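Local coordinates for hypothetical protein (Pseudomonas syringae pv. tomato, PDB 2OT9) that is of unknown function but belongs to the YaeQ family of the PDDEXK nuclease-like clan and binds meso-tartaric acid in the crystal, at residues Ser96-Leu110 / Leu124-Leu137. Sequence-based numbering, arbitrary orientation.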
loop_
_atom_site.group_PDB
_atom_site.type_symbol
_atom_site.label_atom_id
_atom_site.label_comp_id
_atom_site.label_asym_id
_atom_site.label_seq_id
_atom_site.Cartn_x
_atom_site.Cartn_y
_atom_site.Cartn_z
ATOM N N SER A 96 11.637 9.770 -3.858
ATOM C CA SER A 96 11.089 10.080 -5.188
ATOM C C SER A 96 12.156 10.257 -6.245
ATOM O O SER A 96 11.899 10.035 -7.434
ATOM C CB SER A 96 10.192 11.318 -5.158
ATOM O OG SER A 96 10.956 12.489 -4.939
ATOM N N ARG A 97 13.346 10.664 -5.807
ATOM C CA ARG A 97 14.505 10.780 -6.670
ATOM C C ARG A 97 15.030 9.413 -7.120
ATOM O O ARG A 97 15.731 9.333 -8.124
ATOM C CB ARG A 97 15.617 11.572 -5.960
ATOM C CG ARG A 97 15.202 12.998 -5.652
ATOM C CD ARG A 97 16.302 13.805 -4.984
ATOM N NE ARG A 97 15.808 15.149 -4.690
ATOM C CZ ARG A 97 16.438 16.046 -3.934
ATOM N NH1 ARG A 97 17.614 15.760 -3.377
ATOM N NH2 ARG A 97 15.882 17.237 -3.740
ATOM N N ARG A 98 14.699 8.365 -6.367
ATOM C CA ARG A 98 15.174 6.995 -6.627
ATOM C C ARG A 98 14.289 6.208 -7.621
ATOM O O ARG A 98 14.678 5.118 -8.051
ATOM C CB ARG A 98 15.309 6.207 -5.310
ATOM C CG ARG A 98 16.581 6.481 -4.501
ATOM C CD ARG A 98 16.658 5.665 -3.193
ATOM N NE ARG A 98 17.038 4.258 -3.406
ATOM C CZ ARG A 98 17.120 3.331 -2.444
ATOM N NH1 ARG A 98 17.460 2.087 -2.750
ATOM N NH2 ARG A 98 16.866 3.635 -1.173
ATOM N N THR A 99 13.149 6.781 -8.021
ATOM C CA THR A 99 12.084 6.050 -8.752
ATOM C C THR A 99 11.425 6.930 -9.825
ATOM O O THR A 99 11.516 8.160 -9.772
ATOM C CB THR A 99 10.996 5.579 -7.739
ATOM O OG1 THR A 99 10.012 4.749 -8.374
ATOM C CG2 THR A 99 10.314 6.776 -7.078
ATOM N N GLU A 100 10.748 6.308 -10.787
ATOM C CA GLU A 100 9.960 7.049 -11.778
ATOM C C GLU A 100 8.577 7.434 -11.218
ATOM O O GLU A 100 7.946 8.411 -11.647
ATOM C CB GLU A 100 9.786 6.200 -13.045
ATOM C CG GLU A 100 9.033 6.912 -14.183
ATOM C CD GLU A 100 9.577 6.569 -15.562
ATOM O OE1 GLU A 100 10.183 7.467 -16.205
ATOM O OE2 GLU A 100 9.404 5.403 -15.990
ATOM N N ARG A 101 8.101 6.641 -10.274
ATOM C CA ARG A 101 6.780 6.862 -9.688
ATOM C C ARG A 101 6.864 6.610 -8.208
ATOM O O ARG A 101 7.417 5.606 -7.778
ATOM C CB ARG A 101 5.736 5.935 -10.318
ATOM C CG ARG A 101 4.338 6.149 -9.751
ATOM C CD ARG A 101 3.296 5.315 -10.473
ATOM N NE ARG A 101 1.992 5.918 -10.228
ATOM C CZ ARG A 101 1.434 6.829 -11.027
ATOM N NH1 ARG A 101 0.263 7.332 -10.704
ATOM N NH2 ARG A 101 2.038 7.228 -12.152
ATOM N N THR A 102 6.327 7.538 -7.430
ATOM C CA THR A 102 6.244 7.367 -5.992
ATOM C C THR A 102 4.779 7.386 -5.596
ATOM O O THR A 102 4.034 8.277 -6.020
ATOM C CB THR A 102 6.953 8.521 -5.267
ATOM O OG1 THR A 102 8.293 8.595 -5.718
ATOM C CG2 THR A 102 6.976 8.317 -3.750
ATOM N N SER A 103 4.363 6.421 -4.774
ATOM C CA SER A 103 3.001 6.441 -4.266
ATOM C C SER A 103 3.001 6.302 -2.764
ATOM O O SER A 103 3.862 5.657 -2.192
ATOM C CB SER A 103 2.112 5.347 -4.896
ATOM O OG SER A 103 2.014 5.561 -6.299
ATOM N N LEU A 104 1.998 6.888 -2.136
ATOM C CA LEU A 104 1.820 6.695 -0.705
ATOM C C LEU A 104 0.358 6.398 -0.436
ATOM O O LEU A 104 -0.526 7.167 -0.864
ATOM C CB LEU A 104 2.256 7.945 0.060
ATOM C CG LEU A 104 1.800 8.049 1.524
ATOM C CD1 LEU A 104 2.450 6.942 2.401
ATOM C CD2 LEU A 104 2.119 9.432 2.076
ATOM N N LEU A 105 0.099 5.290 0.277
ATOM C CA LEU A 105 -1.211 5.074 0.879
ATOM C C LEU A 105 -1.149 5.484 2.342
ATOM O O LEU A 105 -0.642 4.730 3.194
ATOM C CB LEU A 105 -1.665 3.603 0.791
ATOM C CG LEU A 105 -2.236 3.074 -0.509
ATOM C CD1 LEU A 105 -2.856 1.704 -0.278
ATOM C CD2 LEU A 105 -3.297 4.067 -1.062
ATOM N N ALA A 106 -1.665 6.672 2.628
ATOM C CA ALA A 106 -1.606 7.241 3.955
ATOM C C ALA A 106 -2.768 6.691 4.789
ATOM O O ALA A 106 -3.794 6.306 4.229
ATOM C CB ALA A 106 -1.679 8.765 3.856
ATOM N N TYR A 107 -2.594 6.604 6.105
ATOM C CA TYR A 107 -3.698 6.219 6.992
ATOM C C TYR A 107 -3.474 6.831 8.354
ATOM O O TYR A 107 -2.400 7.387 8.622
ATOM C CB TYR A 107 -3.870 4.685 7.066
ATOM C CG TYR A 107 -2.801 3.984 7.879
ATOM C CD1 TYR A 107 -3.024 3.670 9.239
ATOM C CD2 TYR A 107 -1.596 3.616 7.300
ATOM C CE1 TYR A 107 -2.050 3.038 9.996
ATOM C CE2 TYR A 107 -0.584 2.980 8.058
ATOM C CZ TYR A 107 -0.831 2.694 9.402
ATOM O OH TYR A 107 0.143 2.082 10.163
ATOM N N GLY A 108 -4.491 6.734 9.213
ATOM C CA GLY A 108 -4.488 7.427 10.487
ATOM C C GLY A 108 -5.082 8.810 10.304
ATOM O O GLY A 108 -5.486 9.185 9.192
ATOM N N SER A 109 -5.121 9.558 11.401
ATOM C CA SER A 109 -5.543 10.946 11.425
ATOM C C SER A 109 -4.517 11.811 10.684
ATOM O O SER A 109 -3.347 11.867 11.069
ATOM C CB SER A 109 -5.679 11.402 12.881
ATOM O OG SER A 109 -5.679 12.817 12.986
ATOM N N LEU A 110 -4.962 12.462 9.616
ATOM C CA LEU A 110 -4.045 13.170 8.714
ATOM C C LEU A 110 -4.024 14.688 8.849
ATOM O O LEU A 110 -3.266 15.354 8.160
ATOM C CB LEU A 110 -4.330 12.765 7.262
ATOM C CG LEU A 110 -3.958 11.348 6.811
ATOM C CD1 LEU A 110 -3.992 11.350 5.285
ATOM C CD2 LEU A 110 -2.575 10.887 7.315
ATOM N N LEU A 124 7.939 18.061 -6.309
ATOM C CA LEU A 124 8.327 16.679 -6.480
ATOM C C LEU A 124 7.680 16.099 -7.727
ATOM O O LEU A 124 6.571 16.480 -8.103
ATOM C CB LEU A 124 7.989 15.865 -5.235
ATOM C CG LEU A 124 8.771 16.236 -3.966
ATOM C CD1 LEU A 124 8.497 15.203 -2.920
ATOM C CD2 LEU A 124 10.257 16.284 -4.249
ATOM N N LYS A 125 8.397 15.176 -8.361
ATOM C CA LYS A 125 7.985 14.603 -9.637
ATOM C C LYS A 125 7.228 13.297 -9.403
ATOM O O LYS A 125 7.730 12.404 -8.711
ATOM C CB LYS A 125 9.211 14.377 -10.533
ATOM C CG LYS A 125 10.186 15.559 -10.558
ATOM C CD LYS A 125 10.980 15.635 -11.850
ATOM C CE LYS A 125 11.510 17.043 -12.075
ATOM N NZ LYS A 125 12.825 17.300 -11.397
ATOM N N ASN A 126 6.012 13.213 -9.954
ATOM C CA ASN A 126 5.174 12.009 -9.906
ATOM C C ASN A 126 5.052 11.384 -8.509
ATOM O O ASN A 126 5.333 10.190 -8.304
ATOM C CB ASN A 126 5.648 10.957 -10.921
ATOM C CG ASN A 126 4.545 9.956 -11.312
ATOM O OD1 ASN A 126 3.373 10.138 -10.993
ATOM N ND2 ASN A 126 4.929 8.916 -12.043
ATOM N N VAL A 127 4.622 12.194 -7.552
ATOM C CA VAL A 127 4.287 11.684 -6.227
ATOM C C VAL A 127 2.764 11.663 -6.109
ATOM O O VAL A 127 2.091 12.639 -6.442
ATOM C CB VAL A 127 4.946 12.507 -5.088
ATOM C CG1 VAL A 127 4.480 12.016 -3.709
ATOM C CG2 VAL A 127 6.474 12.453 -5.203
ATOM N N ASN A 128 2.236 10.537 -5.643
ATOM C CA ASN A 128 0.806 10.276 -5.652
ATOM C C ASN A 128 0.415 9.794 -4.276
ATOM O O ASN A 128 1.045 8.871 -3.751
ATOM C CB ASN A 128 0.476 9.201 -6.704
ATOM C CG ASN A 128 0.961 9.573 -8.086
ATOM O OD1 ASN A 128 0.252 10.244 -8.827
ATOM N ND2 ASN A 128 2.167 9.120 -8.449
ATOM N N ILE A 129 -0.586 10.431 -3.677
ATOM C CA ILE A 129 -0.933 10.176 -2.280
ATOM C C ILE A 129 -2.434 10.025 -2.142
ATOM O O ILE A 129 -3.199 10.932 -2.518
ATOM C CB ILE A 129 -0.469 11.333 -1.320
ATOM C CG1 ILE A 129 1.035 11.588 -1.436
ATOM C CG2 ILE A 129 -0.870 11.023 0.151
ATOM C CD1 ILE A 129 1.521 12.807 -0.664
ATOM N N ALA A 130 -2.853 8.878 -1.607
ATOM C CA ALA A 130 -4.256 8.623 -1.312
ATOM C C ALA A 130 -4.348 8.189 0.143
ATOM O O ALA A 130 -3.413 7.585 0.675
ATOM C CB ALA A 130 -4.796 7.526 -2.226
ATOM N N ALA A 131 -5.453 8.506 0.798
ATOM C CA ALA A 131 -5.671 8.093 2.187
ATOM C C ALA A 131 -6.732 6.981 2.265
ATOM O O ALA A 131 -7.744 7.030 1.559
ATOM C CB ALA A 131 -6.100 9.282 3.023
ATOM N N VAL A 132 -6.496 6.008 3.142
ATOM C CA VAL A 132 -7.431 4.920 3.411
ATOM C C VAL A 132 -8.282 5.332 4.621
ATOM O O VAL A 132 -7.718 5.701 5.651
ATOM C CB VAL A 132 -6.673 3.604 3.770
ATOM C CG1 VAL A 132 -7.654 2.458 4.025
ATOM C CG2 VAL A 132 -5.656 3.210 2.666
ATOM N N PRO A 133 -9.621 5.291 4.503
ATOM C CA PRO A 133 -10.502 5.675 5.643
ATOM C C PRO A 133 -10.314 4.731 6.837
ATOM O O PRO A 133 -10.158 3.524 6.643
ATOM C CB PRO A 133 -11.928 5.514 5.071
ATOM C CG PRO A 133 -11.761 5.532 3.591
ATOM C CD PRO A 133 -10.398 4.919 3.309
ATOM N N GLN A 134 -10.350 5.263 8.058
ATOM C CA GLN A 134 -10.015 4.449 9.225
ATOM C C GLN A 134 -11.064 3.387 9.533
ATOM O O GLN A 134 -10.712 2.294 9.978
ATOM C CB GLN A 134 -9.720 5.303 10.478
ATOM C CG GLN A 134 -9.171 4.490 11.718
ATOM C CD GLN A 134 -7.682 4.029 11.634
ATOM O OE1 GLN A 134 -7.220 3.263 12.488
ATOM N NE2 GLN A 134 -6.948 4.488 10.634
ATOM N N ASP A 135 -12.336 3.701 9.298
ATOM C CA ASP A 135 -13.407 2.750 9.622
ATOM C C ASP A 135 -13.251 1.417 8.887
ATOM O O ASP A 135 -13.218 0.381 9.531
ATOM C CB ASP A 135 -14.820 3.348 9.472
ATOM C CG ASP A 135 -15.156 3.818 8.038
ATOM O OD1 ASP A 135 -14.332 3.709 7.099
ATOM O OD2 ASP A 135 -16.294 4.318 7.861
ATOM N N VAL A 136 -13.119 1.444 7.560
ATOM C CA VAL A 136 -12.992 0.189 6.790
ATOM C C VAL A 136 -11.640 -0.490 7.038
ATOM O O VAL A 136 -11.524 -1.719 7.007
ATOM C CB VAL A 136 -13.242 0.396 5.265
ATOM C CG1 VAL A 136 -12.145 1.260 4.605
ATOM C CG2 VAL A 136 -13.367 -0.965 4.546
ATOM N N LEU A 137 -10.614 0.316 7.276
ATOM C CA LEU A 137 -9.314 -0.239 7.566
ATOM C C LEU A 137 -9.401 -1.066 8.844
ATOM O O LEU A 137 -8.898 -2.183 8.887
ATOM C CB LEU A 137 -8.257 0.870 7.698
ATOM C CG LEU A 137 -6.858 0.421 8.082
ATOM C CD1 LEU A 137 -6.364 -0.642 7.079
ATOM C CD2 LEU A 137 -5.941 1.638 8.104
HETATM O O HOH W 1 8.682 9.705 -8.285
HETATM O O HOH W 2 -7.038 5.841 8.284
HETATM O O HOH W 3 -6.494 8.295 6.541
#
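With CG anti to the backbone N (chi1 -179°) and the chain extended to NE, Arg101 brings its guanidinium under the Asn128 amide, the two side chains crossing at about a right angle; the chi1 of -56° at Asn128 tips that amide back toward strand 101-106. The two strands, 101-106 and 127-131, are the parallel pair of a beta-alpha-beta unit joined through helix 111-117, inside the mixed sheet of this PDDEXK-clan protein. The Asn128 amide lies nearly flat against one guanidinium face, the planes 10° apart and ND2 offset toward the rim. Its ND2 gives one bond to Asn126 OD1 (3.0 Å) and another to Thr102 O (3.2 Å), which fixes the rotation of the amide, while OD1 accepts from the backbone N of Glu178. Thr102 O is thus gripped twice, since Asn128 N reaches it from the opposite face of the carbonyl plane at 2.9 Å. Asn126, just before strand 127-131, spends its own ND2 on Glu100 O (3.1 Å), tying the corner before strand 101-106 to its neighbour. The parallel ladder begins with Thr102 N to Asn126 O and ends with Val132 N to Ala106 O. On one face Leu104 CD2 meets Ile129 CG2 at 3.9 Å, and Leu104 also leans on Pro87 of the tartrate pocket; on the other, Leu105 packs on Ala130, with Val42 of helix 37-49 beyond. Past the strand ends, Tyr107 CD1 touches Leu137 CD2 (3.7 Å) in the first turn of helix 134-141. There a water bridges the two loops, accepting from Gly108 N and donating to Val132 O at 2.7 Å.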